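Local coordinates for acetyl-CoA hydrolase/transferase family protein (Porphyromonas gingivalis, PDB 2NVV) that is thought to act as an acetyl-CoA hydrolase or acetate CoA-transferase, moving or releasing coenzyme A from acyl thioesters, and binds zinc ions, at residues A[155-160]-A[204-209]; A[449-454]-A[487-492]; A[80-85]-A[103-108]. One frame throughout, in Å; residues are numbered along the deposited sequence.

Contact 1 of 3, residues A[155-160]-A[204-209]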
loop_
_atom_site.group_PDB
_atom_site.type_symbol
_atom_site.label_atom_id
_atom_site.label_comp_id
_atom_site.label_asym_id
_atom_site.label_seq_id
_atom_site.Cartn_x
_atom_site.Cartn_y
_atom_site.Cartn_z
ATOM N N ILE A 155 -20.773 -20.701 -18.178
ATOM C CA ILE A 155 -21.039 -19.280 -18.372
ATOM C C ILE A 155 -22.451 -18.995 -18.838
ATOM O O ILE A 155 -22.958 -19.652 -19.742
ATOM C CB ILE A 155 -20.069 -18.680 -19.404
ATOM C CG1 ILE A 155 -18.628 -18.851 -18.917
ATOM C CG2 ILE A 155 -20.396 -17.211 -19.641
ATOM C CD1 ILE A 155 -17.586 -18.436 -19.922
ATOM N N ILE A 156 -23.084 -18.009 -18.205
ATOM C CA ILE A 156 -24.432 -17.594 -18.567
ATOM C C ILE A 156 -24.321 -16.206 -19.182
ATOM O O ILE A 156 -24.022 -15.238 -18.490
ATOM C CB ILE A 156 -25.364 -17.517 -17.336
ATOM C CG1 ILE A 156 -25.552 -18.915 -16.733
ATOM C CG2 ILE A 156 -26.697 -16.909 -17.740
ATOM C CD1 ILE A 156 -26.414 -18.929 -15.481
ATOM N N VAL A 157 -24.553 -16.117 -20.485
ATOM C CA VAL A 157 -24.468 -14.843 -21.198
ATOM C C VAL A 157 -25.800 -14.094 -21.329
ATOM O O VAL A 157 -26.865 -14.691 -21.494
ATOM C CB VAL A 157 -23.890 -15.041 -22.611
ATOM C CG1 VAL A 157 -23.729 -13.690 -23.301
ATOM C CG2 VAL A 157 -22.562 -15.790 -22.526
ATOM N N GLU A 158 -25.711 -12.774 -21.269
ATOM C CA GLU A 158 -26.862 -11.891 -21.361
ATOM C C GLU A 158 -26.575 -10.917 -22.512
ATOM O O GLU A 158 -25.741 -10.031 -22.375
ATOM C CB GLU A 158 -26.990 -11.152 -20.035
ATOM C CG GLU A 158 -28.359 -10.640 -19.692
ATOM C CD GLU A 158 -28.469 -10.232 -18.228
ATOM O OE1 GLU A 158 -28.609 -11.115 -17.350
ATOM O OE2 GLU A 158 -28.396 -9.019 -17.958
ATOM N N LEU A 159 -27.258 -11.100 -23.642
ATOM C CA LEU A 159 -27.064 -10.269 -24.837
ATOM C C LEU A 159 -27.949 -9.021 -24.833
ATOM O O LEU A 159 -29.130 -9.088 -25.188
ATOM C CB LEU A 159 -27.377 -11.089 -26.085
ATOM C CG LEU A 159 -26.484 -10.989 -27.326
ATOM C CD1 LEU A 159 -27.246 -11.553 -28.505
ATOM C CD2 LEU A 159 -26.085 -9.565 -27.614
ATOM N N ASN A 160 -27.368 -7.881 -24.461
ATOM C CA ASN A 160 -28.110 -6.624 -24.381
ATOM C C ASN A 160 -28.311 -5.898 -25.714
ATOM O O ASN A 160 -27.364 -5.595 -26.426
ATOM C CB ASN A 160 -27.416 -5.680 -23.400
ATOM C CG ASN A 160 -28.355 -4.650 -22.827
ATOM O OD1 ASN A 160 -29.298 -4.223 -23.487
ATOM N ND2 ASN A 160 -28.100 -4.233 -21.594
ATOM N N ALA A 204 -18.477 -24.307 -25.460
ATOM C CA ALA A 204 -19.108 -25.409 -24.750
ATOM C C ALA A 204 -19.454 -25.018 -23.309
ATOM O O ALA A 204 -20.331 -25.625 -22.679
ATOM C CB ALA A 204 -18.181 -26.617 -24.754
ATOM N N LYS A 205 -18.756 -24.008 -22.786
ATOM C CA LYS A 205 -18.991 -23.535 -21.423
ATOM C C LYS A 205 -20.220 -22.638 -21.314
ATOM O O LYS A 205 -20.710 -22.408 -20.208
ATOM C CB LYS A 205 -17.782 -22.758 -20.912
ATOM C CG LYS A 205 -16.515 -23.560 -20.854
ATOM C CD LYS A 205 -15.351 -22.721 -20.336
ATOM C CE LYS A 205 -15.571 -22.271 -18.902
ATOM N NZ LYS A 205 -14.399 -21.506 -18.382
ATOM N N ILE A 206 -20.699 -22.118 -22.447
ATOM C CA ILE A 206 -21.876 -21.244 -22.457
ATOM C C ILE A 206 -23.146 -22.089 -22.320
ATOM O O ILE A 206 -23.616 -22.673 -23.294
ATOM C CB ILE A 206 -21.993 -20.444 -23.777
ATOM C CG1 ILE A 206 -20.633 -19.886 -24.202
ATOM C CG2 ILE A 206 -22.983 -19.315 -23.604
ATOM C CD1 ILE A 206 -20.030 -18.913 -23.235
ATOM N N VAL A 207 -23.708 -22.158 -21.119
ATOM C CA VAL A 207 -24.912 -22.944 -20.922
ATOM C C VAL A 207 -26.139 -22.280 -21.526
ATOM O O VAL A 207 -27.190 -22.907 -21.649
ATOM C CB VAL A 207 -25.171 -23.214 -19.437
ATOM C CG1 VAL A 207 -24.045 -24.056 -18.876
ATOM C CG2 VAL A 207 -25.298 -21.903 -18.674
ATOM N N GLY A 208 -26.006 -21.013 -21.913
ATOM C CA GLY A 208 -27.129 -20.307 -22.510
ATOM C C GLY A 208 -26.936 -18.815 -22.716
ATOM O O GLY A 208 -26.122 -18.172 -22.039
ATOM N N VAL A 209 -27.695 -18.267 -23.664
ATOM C CA VAL A 209 -27.654 -16.840 -23.981
ATOM C C VAL A 209 -29.044 -16.241 -23.829
ATOM O O VAL A 209 -29.971 -16.608 -24.554
ATOM C CB VAL A 209 -27.175 -16.573 -25.427
ATOM C CG1 VAL A 209 -27.163 -15.074 -25.694
ATOM C CG2 VAL A 209 -25.774 -17.158 -25.642
#
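I155 has CG2 anti to the backbone N and CG1 beside it (chi1 -60°). I206 takes a similar first torsion, and a second bend in its chain brings CD1 back toward the 155-160 strand. That methyl lies against I155 CB at 3.8 Å, and the two side chains cross obliquely. V157 has CG1 anti to the backbone N (chi1 -176°), so CG2 is left beside the N and meets I206 CG2 at 3.7 Å. V209 has the same rotamer as V157 and sets CG2 against V157 CB. I155, V157, I206 and V209 therefore share one face of the sheet. I156, on the other face, touches V207 CG2 with CG1 at 3.6 Å.

The strands run parallel, with axes 18° apart. Three backbone bonds join them. I155 N gives a nearly straight bond to K205 O at 2.7 Å, reaching it from above the carbonyl plane. V207 N donates to I155 O at 3.0 Å; this bond is more bent but lies in the carbonyl plane. V157 N donates to G208 O at 3.0 Å, almost along the C=O axis. I155 pairs with I206 and V157 with V209, so V207 and G208 both stand opposite I156. The extra residue makes a beta bulge in the outer strand.

The K205 ammonium turns elsewhere and bonds to C149 O. Strand 154-160 is bonded on its other side to strand 122-127. V207 packs on F14 and V209 on F5. The pair forms the edge of the seven-stranded parallel sheet of the N-terminal domain, a Rossmann-like alpha/beta fold, with 206-212 as its outermost strand in this chain.

Contact 2 of 3, residues A[449-454]-A[487-492]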
loop_
_atom_site.group_PDB
_atom_site.type_symbol
_atom_site.label_atom_id
_atom_site.label_comp_id
_atom_site.label_asym_id
_atom_site.label_seq_id
_atom_site.Cartn_x
_atom_site.Cartn_y
_atom_site.Cartn_z
ATOM N N HIS A 449 -12.231 22.948 9.615
ATOM C CA HIS A 449 -13.206 24.027 9.688
ATOM C C HIS A 449 -12.933 24.845 10.952
ATOM O O HIS A 449 -12.690 24.283 12.023
ATOM C CB HIS A 449 -14.621 23.433 9.721
ATOM C CG HIS A 449 -15.711 24.458 9.768
ATOM N ND1 HIS A 449 -15.841 25.358 10.801
ATOM C CD2 HIS A 449 -16.734 24.712 8.918
ATOM C CE1 HIS A 449 -16.898 26.120 10.588
ATOM N NE2 HIS A 449 -17.458 25.748 9.452
ATOM N N PRO A 450 -12.969 26.188 10.842
ATOM C CA PRO A 450 -12.718 27.088 11.978
ATOM C C PRO A 450 -13.300 26.626 13.312
ATOM O O PRO A 450 -12.636 26.740 14.346
ATOM C CB PRO A 450 -13.307 28.403 11.496
ATOM C CG PRO A 450 -12.915 28.385 10.039
ATOM C CD PRO A 450 -13.289 26.966 9.629
ATOM N N ASP A 451 -14.526 26.107 13.284
ATOM C CA ASP A 451 -15.209 25.622 14.480
ATOM C C ASP A 451 -14.484 24.502 15.215
ATOM O O ASP A 451 -14.796 24.230 16.370
ATOM C CB ASP A 451 -16.602 25.115 14.125
ATOM C CG ASP A 451 -17.613 26.221 13.999
ATOM O OD1 ASP A 451 -18.766 25.932 13.603
ATOM O OD2 ASP A 451 -17.261 27.378 14.308
ATOM N N TYR A 452 -13.531 23.845 14.558
ATOM C CA TYR A 452 -12.811 22.738 15.190
ATOM C C TYR A 452 -11.306 22.950 15.284
ATOM O O TYR A 452 -10.598 22.147 15.884
ATOM C CB TYR A 452 -13.085 21.422 14.432
ATOM C CG TYR A 452 -14.528 20.968 14.484
ATOM C CD1 TYR A 452 -15.435 21.325 13.484
ATOM C CD2 TYR A 452 -14.996 20.215 15.562
ATOM C CE1 TYR A 452 -16.773 20.941 13.563
ATOM C CE2 TYR A 452 -16.322 19.828 15.650
ATOM C CZ TYR A 452 -17.205 20.190 14.656
ATOM O OH TYR A 452 -18.514 19.793 14.769
ATOM N N ARG A 453 -10.805 24.035 14.706
ATOM C CA ARG A 453 -9.376 24.265 14.735
ATOM C C ARG A 453 -8.804 24.451 16.147
ATOM O O ARG A 453 -7.799 23.834 16.492
ATOM C CB ARG A 453 -9.026 25.455 13.825
ATOM C CG ARG A 453 -9.853 25.451 12.550
ATOM C CD ARG A 453 -9.045 25.668 11.274
ATOM N NE ARG A 453 -8.747 27.073 11.025
ATOM C CZ ARG A 453 -8.933 27.697 9.860
ATOM N NH1 ARG A 453 -9.426 27.055 8.803
ATOM N NH2 ARG A 453 -8.627 28.980 9.756
ATOM N N PRO A 454 -9.430 25.288 16.983
ATOM C CA PRO A 454 -8.866 25.456 18.327
ATOM C C PRO A 454 -8.881 24.204 19.206
ATOM O O PRO A 454 -7.976 23.973 20.021
ATOM C CB PRO A 454 -9.691 26.613 18.906
ATOM C CG PRO A 454 -10.961 26.557 18.150
ATOM C CD PRO A 454 -10.535 26.233 16.750
ATOM N N ASP A 487 -23.304 16.692 18.538
ATOM C CA ASP A 487 -22.509 17.825 18.079
ATOM C C ASP A 487 -21.088 17.721 18.640
ATOM O O ASP A 487 -20.877 17.867 19.843
ATOM C CB ASP A 487 -23.141 19.139 18.538
ATOM C CG ASP A 487 -22.518 20.352 17.862
ATOM O OD1 ASP A 487 -21.291 20.355 17.651
ATOM O OD2 ASP A 487 -23.256 21.306 17.551
HETATM N N MSE A 488 -20.116 17.485 17.765
HETATM C CA MSE A 488 -18.737 17.341 18.200
HETATM C C MSE A 488 -18.137 18.599 18.815
HETATM O O MSE A 488 -17.136 18.528 19.520
HETATM C CB MSE A 488 -17.865 16.883 17.026
HETATM C CG MSE A 488 -18.307 15.578 16.378
HETATM SE SE MSE A 488 -17.030 14.957 15.068
HETATM C CE MSE A 488 -17.548 13.078 14.983
ATOM N N ARG A 489 -18.737 19.754 18.550
ATOM C CA ARG A 489 -18.209 21.011 19.092
ATOM C C ARG A 489 -18.360 21.081 20.598
ATOM O O ARG A 489 -17.765 21.943 21.238
ATOM C CB ARG A 489 -18.919 22.215 18.480
ATOM C CG ARG A 489 -18.662 22.441 16.993
ATOM C CD ARG A 489 -19.968 22.328 16.253
ATOM N NE ARG A 489 -20.291 23.521 15.496
ATOM C CZ ARG A 489 -21.512 23.817 15.063
ATOM N NH1 ARG A 489 -22.527 23.001 15.331
ATOM N NH2 ARG A 489 -21.706 24.910 14.328
ATOM N N ASN A 490 -19.177 20.188 21.156
ATOM C CA ASN A 490 -19.403 20.134 22.599
ATOM C C ASN A 490 -18.261 19.478 23.365
ATOM O O ASN A 490 -18.335 19.320 24.590
ATOM C CB ASN A 490 -20.693 19.385 22.904
ATOM C CG ASN A 490 -21.898 20.151 22.485
ATOM O OD1 ASN A 490 -21.972 21.364 22.705
ATOM N ND2 ASN A 490 -22.863 19.466 21.882
ATOM N N VAL A 491 -17.209 19.100 22.651
ATOM C CA VAL A 491 -16.092 18.451 23.293
ATOM C C VAL A 491 -15.266 19.445 24.090
ATOM O O VAL A 491 -15.084 20.593 23.688
ATOM C CB VAL A 491 -15.177 17.744 22.253
ATOM C CG1 VAL A 491 -13.870 17.317 22.901
ATOM C CG2 VAL A 491 -15.883 16.531 21.671
ATOM N N ARG A 492 -14.785 18.980 25.235
ATOM C CA ARG A 492 -13.925 19.736 26.135
ATOM C C ARG A 492 -13.006 18.648 26.683
ATOM O O ARG A 492 -13.451 17.735 27.382
ATOM C CB ARG A 492 -14.745 20.383 27.252
ATOM C CG ARG A 492 -15.495 21.633 26.806
ATOM C CD ARG A 492 -16.452 22.115 27.887
ATOM N NE ARG A 492 -15.814 22.212 29.200
ATOM C CZ ARG A 492 -16.475 22.427 30.338
ATOM N NH1 ARG A 492 -15.812 22.498 31.493
ATOM N NH2 ARG A 492 -17.798 22.564 30.320
#
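Charge pairing links the two segments at one place. R489 NH2 donates to D451 OD1 at 3.2 Å in a salt bridge, and R489 NE adds a weak bond to the same oxygen. D451 OD1 lies close to the guanidinium plane, but the donor stands above the carboxylate plane. The two flat groups are 41° apart. From the other end, R489 NH1 meets D487 OD2 at 2.9 Å, on the syn lone pair. R489 thus sits between two carboxylates, which would be expected to stabilise its positive charge.

Backbone and side-chain bonds shape each segment. D451 N donates to H449 ND1 at 2.9 Å, in the imidazole plane. D487 OD1 accepts from R489 N, which makes an Asx turn. Outside the segments, Y452 OH is hydrogen-bonded to G400 O.

Apolar contact centres on the Y452 ring. M488 CB, of a selenomethionine, touches Y452 CE2 at 3.6 Å. The R489 and Y452 side chains cross at about a right angle, with R489 CG near Y452 CZ and CD near Y452 OH.

Y452 is the N-cap of helix 453-459 and also packs on strands 396-397 and 402-403. M488 reaches F478 and L482 of helix 477-484.

Contact 3 of 3, residues A[80-85]-A[103-108]; sequences RTPYQS and LHLSTL
Three leucines pack on the P82 ring. L105 CD2 comes to P82 CG at 3.6 Å, and the two side chains cross at about a right angle. L108 crosses the ring in the same way, its CD2 3.7 Å from both P82 CD and P82 CG, so L105 and L108 share CG. L103 lies at the CB corner, CB to P82 CB at 4.0 Å, and turns its CD1 obliquely toward T81 CG2. L103 and L105 both have CG anti to the carbonyl carbon, whereas L108 has it anti to the backbone N (chi1 -179°). The peptide bond before P82 is cis, which turns the chain sharply at the end of strand 77-81.

Strands 77-81 and 99-100 are joined by helix 87-94 in a beta-alpha-beta crossover of the parallel sheet. The segments meet at the C-terminal end of strand 77-81 and in the loops that follow the two strands. This is probably the active-site side: L105 touches E284, the predicted site of the glutamyl-CoA thioester, and Y83 touches N374, predicted to bind CoA.

L103 N donates to P82 O at 3.2 Å. A water also donates to P82 O, and to L103 O at 2.6 Å, so it bridges the two backbones. It lies in the plane of the Y83 ring, at its edge. Y83 has CG anti to the backbone N (chi1 -178°), which sends the ring away from L105 while CB stays against L105 CD2.

H104 O accepts from both T107 OG1 and T107 N. The next carbonyl but one, S106 O, takes a hydrogen bond from R343 of the second subunit.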
loop_
_atom_site.group_PDB
_atom_site.type_symbol
_atom_site.label_atom_id
_atom_site.label_comp_id
_atom_site.label_asym_id
_atom_site.label_seq_id
_atom_site.Cartn_x
_atom_site.Cartn_y
_atom_site.Cartn_z
ATOM N N ARG A 80 -19.524 -12.060 -0.014
ATOM C CA ARG A 80 -19.401 -11.049 -1.062
ATOM C C ARG A 80 -18.036 -10.350 -1.116
ATOM O O ARG A 80 -17.443 -10.033 -0.080
ATOM C CB ARG A 80 -20.500 -10.002 -0.854
ATOM C CG ARG A 80 -20.499 -8.857 -1.841
ATOM C CD ARG A 80 -21.132 -9.261 -3.154
ATOM N NE ARG A 80 -21.302 -8.099 -4.021
ATOM C CZ ARG A 80 -20.304 -7.419 -4.570
ATOM N NH1 ARG A 80 -20.556 -6.361 -5.334
ATOM N NH2 ARG A 80 -19.059 -7.808 -4.369
ATOM N N THR A 81 -17.561 -10.106 -2.337
ATOM C CA THR A 81 -16.287 -9.424 -2.589
ATOM C C THR A 81 -16.328 -8.823 -3.992
ATOM O O THR A 81 -17.011 -9.338 -4.876
ATOM C CB THR A 81 -15.078 -10.372 -2.562
ATOM O OG1 THR A 81 -15.462 -11.636 -2.019
ATOM C CG2 THR A 81 -13.969 -9.784 -1.722
ATOM N N PRO A 82 -15.547 -7.762 -4.233
ATOM C CA PRO A 82 -14.649 -7.116 -3.282
ATOM C C PRO A 82 -15.117 -5.717 -2.866
ATOM O O PRO A 82 -14.584 -5.128 -1.920
ATOM C CB PRO A 82 -13.347 -7.082 -4.057
ATOM C CG PRO A 82 -13.829 -6.691 -5.433
ATOM C CD PRO A 82 -15.151 -7.436 -5.617
ATOM N N TYR A 83 -16.122 -5.201 -3.569
ATOM C CA TYR A 83 -16.664 -3.877 -3.311
ATOM C C TYR A 83 -18.160 -3.899 -3.597
ATOM O O TYR A 83 -18.602 -4.553 -4.546
ATOM C CB TYR A 83 -15.988 -2.862 -4.240
ATOM C CG TYR A 83 -16.404 -1.415 -4.061
ATOM C CD1 TYR A 83 -15.666 -0.548 -3.254
ATOM C CD2 TYR A 83 -17.519 -0.901 -4.721
ATOM C CE1 TYR A 83 -16.025 0.797 -3.115
ATOM C CE2 TYR A 83 -17.887 0.430 -4.586
ATOM C CZ TYR A 83 -17.139 1.276 -3.789
ATOM O OH TYR A 83 -17.489 2.606 -3.671
ATOM N N GLN A 84 -18.941 -3.203 -2.772
ATOM C CA GLN A 84 -20.380 -3.117 -2.987
ATOM C C GLN A 84 -20.835 -1.693 -2.729
ATOM O O GLN A 84 -20.104 -0.888 -2.151
ATOM C CB GLN A 84 -21.163 -4.099 -2.091
ATOM C CG GLN A 84 -21.028 -3.926 -0.579
ATOM C CD GLN A 84 -21.743 -2.698 -0.044
ATOM O OE1 GLN A 84 -22.900 -2.419 -0.410
ATOM N NE2 GLN A 84 -21.067 -1.963 0.844
ATOM N N SER A 85 -22.045 -1.387 -3.177
ATOM C CA SER A 85 -22.600 -0.060 -3.020
ATOM C C SER A 85 -24.137 -0.059 -3.103
ATOM O O SER A 85 -24.734 0.811 -3.723
ATOM C CB SER A 85 -21.998 0.846 -4.091
ATOM O OG SER A 85 -22.602 2.118 -4.048
ATOM N N LEU A 103 -11.594 -5.706 -0.791
ATOM C CA LEU A 103 -10.194 -5.878 -1.161
ATOM C C LEU A 103 -9.718 -4.773 -2.070
ATOM O O LEU A 103 -10.518 -4.006 -2.584
ATOM C CB LEU A 103 -10.026 -7.211 -1.896
ATOM C CG LEU A 103 -10.604 -8.468 -1.258
ATOM C CD1 LEU A 103 -10.671 -9.570 -2.298
ATOM C CD2 LEU A 103 -9.755 -8.871 -0.067
ATOM N N HIS A 104 -8.406 -4.685 -2.247
ATOM C CA HIS A 104 -7.835 -3.711 -3.166
ATOM C C HIS A 104 -8.289 -4.299 -4.499
ATOM O O HIS A 104 -7.990 -5.456 -4.805
ATOM C CB HIS A 104 -6.302 -3.699 -3.074
ATOM C CG HIS A 104 -5.776 -3.168 -1.778
ATOM N ND1 HIS A 104 -6.079 -1.905 -1.312
ATOM C CD2 HIS A 104 -4.953 -3.723 -0.856
ATOM C CE1 HIS A 104 -5.463 -1.706 -0.159
ATOM N NE2 HIS A 104 -4.774 -2.794 0.140
ATOM N N LEU A 105 -9.021 -3.515 -5.280
ATOM C CA LEU A 105 -9.560 -4.001 -6.545
ATOM C C LEU A 105 -8.575 -4.647 -7.516
ATOM O O LEU A 105 -8.881 -5.663 -8.129
ATOM C CB LEU A 105 -10.326 -2.871 -7.241
ATOM C CG LEU A 105 -11.500 -2.319 -6.428
ATOM C CD1 LEU A 105 -12.324 -1.384 -7.298
ATOM C CD2 LEU A 105 -12.363 -3.467 -5.897
ATOM N N SER A 106 -7.385 -4.086 -7.649
ATOM C CA SER A 106 -6.411 -4.646 -8.587
ATOM C C SER A 106 -5.927 -6.058 -8.259
ATOM O O SER A 106 -5.322 -6.713 -9.103
ATOM C CB SER A 106 -5.183 -3.734 -8.680
ATOM O OG SER A 106 -4.366 -3.865 -7.533
ATOM N N THR A 107 -6.193 -6.534 -7.045
ATOM C CA THR A 107 -5.704 -7.851 -6.632
ATOM C C THR A 107 -6.624 -9.057 -6.739
ATOM O O THR A 107 -6.133 -10.182 -6.692
ATOM C CB THR A 107 -5.189 -7.812 -5.183
ATOM O OG1 THR A 107 -6.290 -7.623 -4.285
ATOM C CG2 THR A 107 -4.223 -6.663 -4.991
ATOM N N LEU A 108 -7.934 -8.844 -6.885
ATOM C CA LEU A 108 -8.892 -9.958 -6.954
ATOM C C LEU A 108 -8.688 -10.966 -8.090
ATOM O O LEU A 108 -8.802 -12.179 -7.886
ATOM C CB LEU A 108 -10.330 -9.426 -7.010
ATOM C CG LEU A 108 -11.433 -10.494 -7.053
ATOM C CD1 LEU A 108 -11.348 -11.390 -5.836
ATOM C CD2 LEU A 108 -12.785 -9.827 -7.107
HETATM O O HOH W 1 -12.863 -2.845 -2.379
#

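How the contacts relate
Contacts 1 and 3 are buried and both reach the parallel sheet of the N-terminal domain, with centres about 24 Å apart. Contact 1 is at its 206-212 edge and joins strand to strand through backbone bonds and branched aliphatic side chains. Contact 3 joins a strand end and loops near the other edge. It relies on proline and leucine packing, a single backbone bond and a bridging water, near predicted catalytic and CoA-binding residues. Contact 2 is only partly buried and belongs to the far side of the chain, its centre about 57 Å from that of contact 1. There a salt bridge is combined with packing on a tyrosine ring. None of the three touches another.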